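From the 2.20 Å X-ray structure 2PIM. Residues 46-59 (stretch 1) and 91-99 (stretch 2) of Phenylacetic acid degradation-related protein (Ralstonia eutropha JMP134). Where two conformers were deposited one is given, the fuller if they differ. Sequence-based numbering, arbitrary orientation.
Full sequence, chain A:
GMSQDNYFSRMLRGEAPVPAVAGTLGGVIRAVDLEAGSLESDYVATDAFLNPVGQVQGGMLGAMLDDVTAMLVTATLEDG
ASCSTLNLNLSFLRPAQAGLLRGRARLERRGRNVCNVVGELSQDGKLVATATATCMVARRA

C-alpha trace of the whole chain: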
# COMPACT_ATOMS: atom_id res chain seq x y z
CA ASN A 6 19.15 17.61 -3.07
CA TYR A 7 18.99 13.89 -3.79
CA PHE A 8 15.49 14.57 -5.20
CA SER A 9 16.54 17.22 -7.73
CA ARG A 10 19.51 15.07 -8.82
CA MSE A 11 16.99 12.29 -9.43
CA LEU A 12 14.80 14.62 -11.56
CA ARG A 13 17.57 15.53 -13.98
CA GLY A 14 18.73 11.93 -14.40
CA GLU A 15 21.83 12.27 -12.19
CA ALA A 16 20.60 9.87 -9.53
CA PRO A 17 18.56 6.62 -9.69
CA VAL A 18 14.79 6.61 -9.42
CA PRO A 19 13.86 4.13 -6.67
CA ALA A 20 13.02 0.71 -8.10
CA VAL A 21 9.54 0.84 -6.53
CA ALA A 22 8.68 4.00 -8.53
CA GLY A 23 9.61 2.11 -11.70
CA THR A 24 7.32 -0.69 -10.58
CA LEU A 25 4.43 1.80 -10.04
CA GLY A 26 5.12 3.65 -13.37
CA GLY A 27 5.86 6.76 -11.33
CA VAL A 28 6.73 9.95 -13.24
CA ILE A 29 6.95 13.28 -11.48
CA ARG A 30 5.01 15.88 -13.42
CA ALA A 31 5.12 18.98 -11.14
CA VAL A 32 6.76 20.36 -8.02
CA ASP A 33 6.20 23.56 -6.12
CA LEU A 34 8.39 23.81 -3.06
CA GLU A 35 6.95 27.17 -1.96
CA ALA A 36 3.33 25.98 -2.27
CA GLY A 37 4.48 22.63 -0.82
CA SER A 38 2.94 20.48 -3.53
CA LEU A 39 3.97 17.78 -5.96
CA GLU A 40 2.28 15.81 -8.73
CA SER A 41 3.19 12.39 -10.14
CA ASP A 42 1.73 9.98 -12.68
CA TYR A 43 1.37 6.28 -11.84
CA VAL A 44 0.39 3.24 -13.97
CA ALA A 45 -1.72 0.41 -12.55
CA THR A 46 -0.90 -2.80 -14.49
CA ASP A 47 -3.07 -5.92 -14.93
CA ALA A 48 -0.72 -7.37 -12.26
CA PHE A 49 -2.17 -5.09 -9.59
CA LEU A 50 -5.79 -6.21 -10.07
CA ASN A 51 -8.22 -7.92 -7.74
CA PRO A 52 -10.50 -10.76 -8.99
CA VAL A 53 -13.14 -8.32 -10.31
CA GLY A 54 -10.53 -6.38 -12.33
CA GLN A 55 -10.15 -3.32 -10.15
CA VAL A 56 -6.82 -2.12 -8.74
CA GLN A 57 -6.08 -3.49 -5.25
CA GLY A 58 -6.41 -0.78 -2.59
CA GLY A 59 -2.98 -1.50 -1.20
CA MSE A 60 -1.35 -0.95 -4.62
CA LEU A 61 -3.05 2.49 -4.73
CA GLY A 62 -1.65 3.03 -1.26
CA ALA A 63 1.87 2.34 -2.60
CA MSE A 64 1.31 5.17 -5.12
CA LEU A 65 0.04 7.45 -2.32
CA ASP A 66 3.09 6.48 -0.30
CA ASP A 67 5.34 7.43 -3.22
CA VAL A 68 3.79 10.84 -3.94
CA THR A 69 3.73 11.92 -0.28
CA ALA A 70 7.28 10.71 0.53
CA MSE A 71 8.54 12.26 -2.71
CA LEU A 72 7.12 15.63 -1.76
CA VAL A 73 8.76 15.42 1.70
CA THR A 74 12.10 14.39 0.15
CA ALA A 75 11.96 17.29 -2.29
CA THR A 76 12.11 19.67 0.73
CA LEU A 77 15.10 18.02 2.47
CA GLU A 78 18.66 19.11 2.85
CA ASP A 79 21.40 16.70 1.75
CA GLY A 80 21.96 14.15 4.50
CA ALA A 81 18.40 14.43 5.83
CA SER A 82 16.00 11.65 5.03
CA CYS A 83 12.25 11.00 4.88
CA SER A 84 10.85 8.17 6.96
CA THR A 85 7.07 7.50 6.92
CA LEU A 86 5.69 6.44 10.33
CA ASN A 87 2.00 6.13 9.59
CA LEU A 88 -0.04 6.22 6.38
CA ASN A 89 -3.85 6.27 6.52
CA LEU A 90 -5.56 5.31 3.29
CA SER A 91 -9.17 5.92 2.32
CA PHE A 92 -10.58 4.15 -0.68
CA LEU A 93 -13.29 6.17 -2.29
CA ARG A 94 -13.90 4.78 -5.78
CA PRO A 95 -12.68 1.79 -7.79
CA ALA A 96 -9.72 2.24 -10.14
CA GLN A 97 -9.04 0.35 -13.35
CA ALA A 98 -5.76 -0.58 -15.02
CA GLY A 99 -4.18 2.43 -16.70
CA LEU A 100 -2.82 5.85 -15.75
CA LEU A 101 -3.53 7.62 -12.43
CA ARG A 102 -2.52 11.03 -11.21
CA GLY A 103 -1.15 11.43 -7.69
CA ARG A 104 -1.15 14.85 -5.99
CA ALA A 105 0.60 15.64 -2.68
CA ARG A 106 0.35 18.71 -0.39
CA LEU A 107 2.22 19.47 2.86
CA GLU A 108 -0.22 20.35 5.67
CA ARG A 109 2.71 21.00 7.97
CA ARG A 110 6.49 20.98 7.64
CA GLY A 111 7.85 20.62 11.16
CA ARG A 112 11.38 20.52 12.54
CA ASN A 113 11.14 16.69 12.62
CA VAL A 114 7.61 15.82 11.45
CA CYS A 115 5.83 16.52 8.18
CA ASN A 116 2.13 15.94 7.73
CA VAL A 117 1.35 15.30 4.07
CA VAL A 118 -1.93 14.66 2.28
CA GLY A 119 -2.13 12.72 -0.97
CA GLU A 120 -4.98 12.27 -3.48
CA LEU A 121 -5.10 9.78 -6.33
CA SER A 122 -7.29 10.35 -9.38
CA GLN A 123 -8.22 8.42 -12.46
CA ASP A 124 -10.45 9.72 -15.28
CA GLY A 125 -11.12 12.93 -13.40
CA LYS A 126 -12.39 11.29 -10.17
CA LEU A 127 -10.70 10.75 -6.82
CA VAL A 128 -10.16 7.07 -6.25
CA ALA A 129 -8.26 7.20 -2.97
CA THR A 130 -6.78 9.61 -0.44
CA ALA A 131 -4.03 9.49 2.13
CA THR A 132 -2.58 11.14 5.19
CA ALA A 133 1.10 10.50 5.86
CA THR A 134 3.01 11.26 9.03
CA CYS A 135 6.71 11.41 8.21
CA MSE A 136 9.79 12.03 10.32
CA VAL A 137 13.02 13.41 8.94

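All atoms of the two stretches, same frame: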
# COMPACT_ATOMS: atom_id res chain seq x y z
N THR A 46 -0.97 -1.74 -13.48
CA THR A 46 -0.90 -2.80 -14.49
C THR A 46 -1.94 -3.89 -14.21
O THR A 46 -2.58 -3.87 -13.17
CB THR A 46 0.50 -3.40 -14.55
OG1 THR A 46 0.81 -4.03 -13.30
CG2 THR A 46 1.52 -2.28 -14.86
N ASP A 47 -2.13 -4.82 -15.15
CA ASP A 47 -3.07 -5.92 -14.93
C ASP A 47 -2.60 -6.78 -13.71
O ASP A 47 -3.39 -7.50 -13.08
CB ASP A 47 -3.23 -6.79 -16.19
CG ASP A 47 -4.03 -6.09 -17.32
OD1 ASP A 47 -4.83 -5.16 -17.08
OD2 ASP A 47 -3.88 -6.54 -18.49
N ALA A 48 -1.32 -6.66 -13.36
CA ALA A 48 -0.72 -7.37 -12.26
C ALA A 48 -1.15 -6.84 -10.89
O ALA A 48 -0.83 -7.44 -9.88
CB ALA A 48 0.77 -7.28 -12.39
N PHE A 49 -1.82 -5.70 -10.85
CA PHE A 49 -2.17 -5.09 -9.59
C PHE A 49 -3.66 -5.24 -9.31
O PHE A 49 -4.17 -4.62 -8.38
CB PHE A 49 -1.87 -3.59 -9.60
CG PHE A 49 -0.44 -3.22 -9.80
CD1 PHE A 49 0.58 -4.14 -9.71
CD2 PHE A 49 -0.13 -1.89 -10.08
CE1 PHE A 49 1.91 -3.74 -9.91
CE2 PHE A 49 1.18 -1.48 -10.27
CZ PHE A 49 2.19 -2.40 -10.19
N LEU A 50 -4.33 -6.06 -10.10
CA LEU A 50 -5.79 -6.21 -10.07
C LEU A 50 -6.28 -7.30 -9.13
O LEU A 50 -5.64 -8.34 -8.94
CB LEU A 50 -6.33 -6.48 -11.48
CG LEU A 50 -5.99 -5.42 -12.54
CD1 LEU A 50 -6.65 -5.75 -13.85
CD2 LEU A 50 -6.35 -4.00 -12.10
N ASN A 51 -7.43 -6.99 -8.52
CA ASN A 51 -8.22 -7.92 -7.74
C ASN A 51 -9.03 -8.85 -8.67
O ASN A 51 -8.98 -8.70 -9.89
CB ASN A 51 -9.11 -7.13 -6.73
CG ASN A 51 -10.36 -6.50 -7.38
OD1 ASN A 51 -10.66 -6.71 -8.54
ND2 ASN A 51 -11.08 -5.73 -6.59
N PRO A 52 -9.76 -9.83 -8.12
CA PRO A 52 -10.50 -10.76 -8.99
C PRO A 52 -11.52 -10.12 -9.94
O PRO A 52 -11.76 -10.63 -11.04
CB PRO A 52 -11.21 -11.68 -8.00
CG PRO A 52 -10.42 -11.60 -6.77
CD PRO A 52 -9.94 -10.18 -6.70
N VAL A 53 -12.12 -9.01 -9.51
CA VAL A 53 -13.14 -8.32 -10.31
C VAL A 53 -12.52 -7.29 -11.27
O VAL A 53 -13.24 -6.57 -11.97
CB VAL A 53 -14.26 -7.69 -9.38
CG1 VAL A 53 -13.69 -6.70 -8.36
CG2 VAL A 53 -15.36 -7.03 -10.20
N GLY A 54 -11.19 -7.22 -11.33
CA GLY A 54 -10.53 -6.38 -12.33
C GLY A 54 -10.29 -4.93 -11.92
O GLY A 54 -9.90 -4.10 -12.74
N GLN A 55 -10.52 -4.62 -10.65
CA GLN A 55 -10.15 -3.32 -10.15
C GLN A 55 -8.77 -3.37 -9.46
O GLN A 55 -8.30 -4.42 -9.02
CB GLN A 55 -11.22 -2.80 -9.20
CG GLN A 55 -12.65 -2.85 -9.72
CD GLN A 55 -13.66 -2.91 -8.56
OE1 GLN A 55 -13.29 -2.79 -7.37
NE2 GLN A 55 -14.94 -3.09 -8.89
N VAL A 56 -8.14 -2.21 -9.35
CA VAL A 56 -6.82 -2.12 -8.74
C VAL A 56 -6.97 -2.38 -7.23
O VAL A 56 -7.82 -1.77 -6.56
CB VAL A 56 -6.18 -0.71 -8.97
CG1 VAL A 56 -4.79 -0.62 -8.38
CG2 VAL A 56 -6.10 -0.39 -10.45
N GLN A 57 -6.12 -3.26 -6.70
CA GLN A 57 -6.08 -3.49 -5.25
C GLN A 57 -5.80 -2.18 -4.53
O GLN A 57 -4.94 -1.40 -4.98
CB GLN A 57 -4.98 -4.47 -4.88
CG GLN A 57 -5.15 -5.09 -3.49
CD GLN A 57 -3.83 -5.23 -2.75
OE1 GLN A 57 -2.95 -4.37 -2.87
NE2 GLN A 57 -3.69 -6.32 -1.96
N GLY A 58 -6.52 -1.96 -3.42
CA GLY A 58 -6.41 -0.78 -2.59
C GLY A 58 -4.98 -0.55 -2.12
O GLY A 58 -4.46 0.55 -2.18
N GLY A 59 -4.34 -1.60 -1.65
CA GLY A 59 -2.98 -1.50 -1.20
C GLY A 59 -2.03 -0.99 -2.26
O GLY A 59 -1.14 -0.24 -1.93
N SER A 91 -7.74 5.97 2.48
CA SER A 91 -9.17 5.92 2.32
C SER A 91 -9.38 5.63 0.86
O SER A 91 -8.79 6.29 -0.02
CB SER A 91 -9.83 7.27 2.70
OG SER A 91 -9.58 7.64 4.05
N PHE A 92 -10.26 4.66 0.63
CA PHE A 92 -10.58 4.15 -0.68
C PHE A 92 -11.99 4.57 -0.99
O PHE A 92 -12.91 4.17 -0.31
CB PHE A 92 -10.47 2.61 -0.70
CG PHE A 92 -9.13 2.10 -0.26
CD1 PHE A 92 -8.00 2.43 -0.98
CD2 PHE A 92 -8.99 1.34 0.89
CE1 PHE A 92 -6.75 2.02 -0.57
CE2 PHE A 92 -7.73 0.89 1.30
CZ PHE A 92 -6.61 1.25 0.57
N LEU A 93 -12.14 5.36 -2.05
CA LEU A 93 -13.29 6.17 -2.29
C LEU A 93 -14.07 5.60 -3.45
O LEU A 93 -15.29 5.47 -3.37
CB LEU A 93 -12.80 7.58 -2.62
CG LEU A 93 -12.76 8.67 -1.52
CD1 LEU A 93 -12.20 8.23 -0.23
CD2 LEU A 93 -12.01 9.88 -2.02
N ARG A 94 -13.34 5.31 -4.54
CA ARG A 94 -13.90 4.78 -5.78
C ARG A 94 -12.95 3.76 -6.39
O ARG A 94 -11.74 3.89 -6.24
CB ARG A 94 -14.10 5.88 -6.83
CG ARG A 94 -14.93 7.01 -6.37
CD ARG A 94 -15.03 8.10 -7.42
NE ARG A 94 -16.07 9.05 -7.02
CZ ARG A 94 -15.90 10.06 -6.17
NH1 ARG A 94 -14.71 10.31 -5.61
NH2 ARG A 94 -16.93 10.85 -5.87
N PRO A 95 -13.51 2.80 -7.13
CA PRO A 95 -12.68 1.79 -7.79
C PRO A 95 -11.85 2.36 -8.94
O PRO A 95 -12.28 3.28 -9.64
CB PRO A 95 -13.71 0.76 -8.28
CG PRO A 95 -14.94 1.53 -8.46
CD PRO A 95 -14.95 2.59 -7.41
N ALA A 96 -10.62 1.87 -9.07
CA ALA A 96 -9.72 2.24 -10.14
C ALA A 96 -9.60 1.06 -11.10
O ALA A 96 -9.82 -0.10 -10.73
CB ALA A 96 -8.36 2.61 -9.60
N GLN A 97 -9.24 1.36 -12.34
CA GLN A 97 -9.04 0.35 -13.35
C GLN A 97 -7.57 0.41 -13.74
O GLN A 97 -6.87 1.38 -13.42
CB GLN A 97 -9.94 0.63 -14.56
CG GLN A 97 -11.33 1.22 -14.23
CD GLN A 97 -12.18 0.31 -13.35
OE1 GLN A 97 -11.99 -0.90 -13.32
NE2 GLN A 97 -13.14 0.90 -12.64
N ALA A 98 -7.10 -0.61 -14.44
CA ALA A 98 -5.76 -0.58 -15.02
C ALA A 98 -5.63 0.64 -15.93
O ALA A 98 -6.56 1.00 -16.66
CB ALA A 98 -5.49 -1.84 -15.83
N GLY A 99 -4.45 1.25 -15.90
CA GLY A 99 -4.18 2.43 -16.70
C GLY A 99 -3.51 3.50 -15.86
O GLY A 99 -3.06 3.24 -14.75
O HOH W 1 -8.65 -2.86 -15.07
O HOH W 2 -9.93 -0.00 -6.96

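Stretch 1 opens with a short 3-10 segment (residues 47-49), makes a type I turn from Asn51 to Gly54, runs extended through Gln55 and Val56, and enters a helix at Gly58. Stretch 2 leaves a strand at Phe92 and continues as loop alongside stretch 1. The shortest CA-CA separation between the stretches, 5.0 Å, is that of Gln55 CA and Gln97 CA, with Val56 CA and Ala96 CA at 5.4 Å. One direct hydrogen bond joins them: Val56 N donates to Ala96 O at 3.0 Å with a nearly straight angle of 162°. The same carbonyl receives a CA-H...O contact from Gln55 CA, at 3.3 Å from Ala96 O.

Two waters extend this pairing. Water 1 donates to Gly54 O (2.9 Å) and accepts from Ala98 N (2.8 Å from its oxygen); water 2 donates to Val56 O (2.8 Å) and accepts from Ala96 N (2.9 Å). Backbone groups too far apart to bond directly are thus linked through solvent.

The turn that presents Gln55 is braced from within. Gly54 N donates to Asn51 O (3.0 Å) and Asn51 N to Gln55 O (2.8 Å), while the Asn51 side chain, with chi1 in p, brings OD1 within 3.0 Å of its donor Gln55 N. Gly54 has a positive phi of 88°, where a CB would be jammed against the preceding carbonyl, so glycine fits the turn.

The buried side chains at the centre are small and apolar. Val56 points toward stretch 2, and its t rotamer sets CG2 3.9 Å from Ala96 CB and 3.5 Å from Gln97 O. Ala98 also points across; its CB lies 3.6 Å from Asp47 OD1 and 4.4 Å from Leu50 CD2, the leucine reaching in from a sideways CA-to-CB bond. Toward the exposed margin, Gln55 lays its side chain along the proline, with CD 3.7 Å from Pro95 CB, whereas Gln97 starts away from stretch 1 but curls back, bringing OE1 to 3.9 Å from Gly54 O.

At the helix start, Phe92 points toward stretch 1 and places CE1 3.2 Å from Gly58 O, the ring meeting this carbonyl obliquely. The close fit depends on glycine: an ideal CB on Gly58 would lie 3.0 Å from Phe92 CZ, a clash. Gln57 points away and instead caps the helix with its side chain; a CB on Gly59 would come within 2.7 Å of Gln57 OE1. Together the contacts bury 428 Å², summed over both stretches.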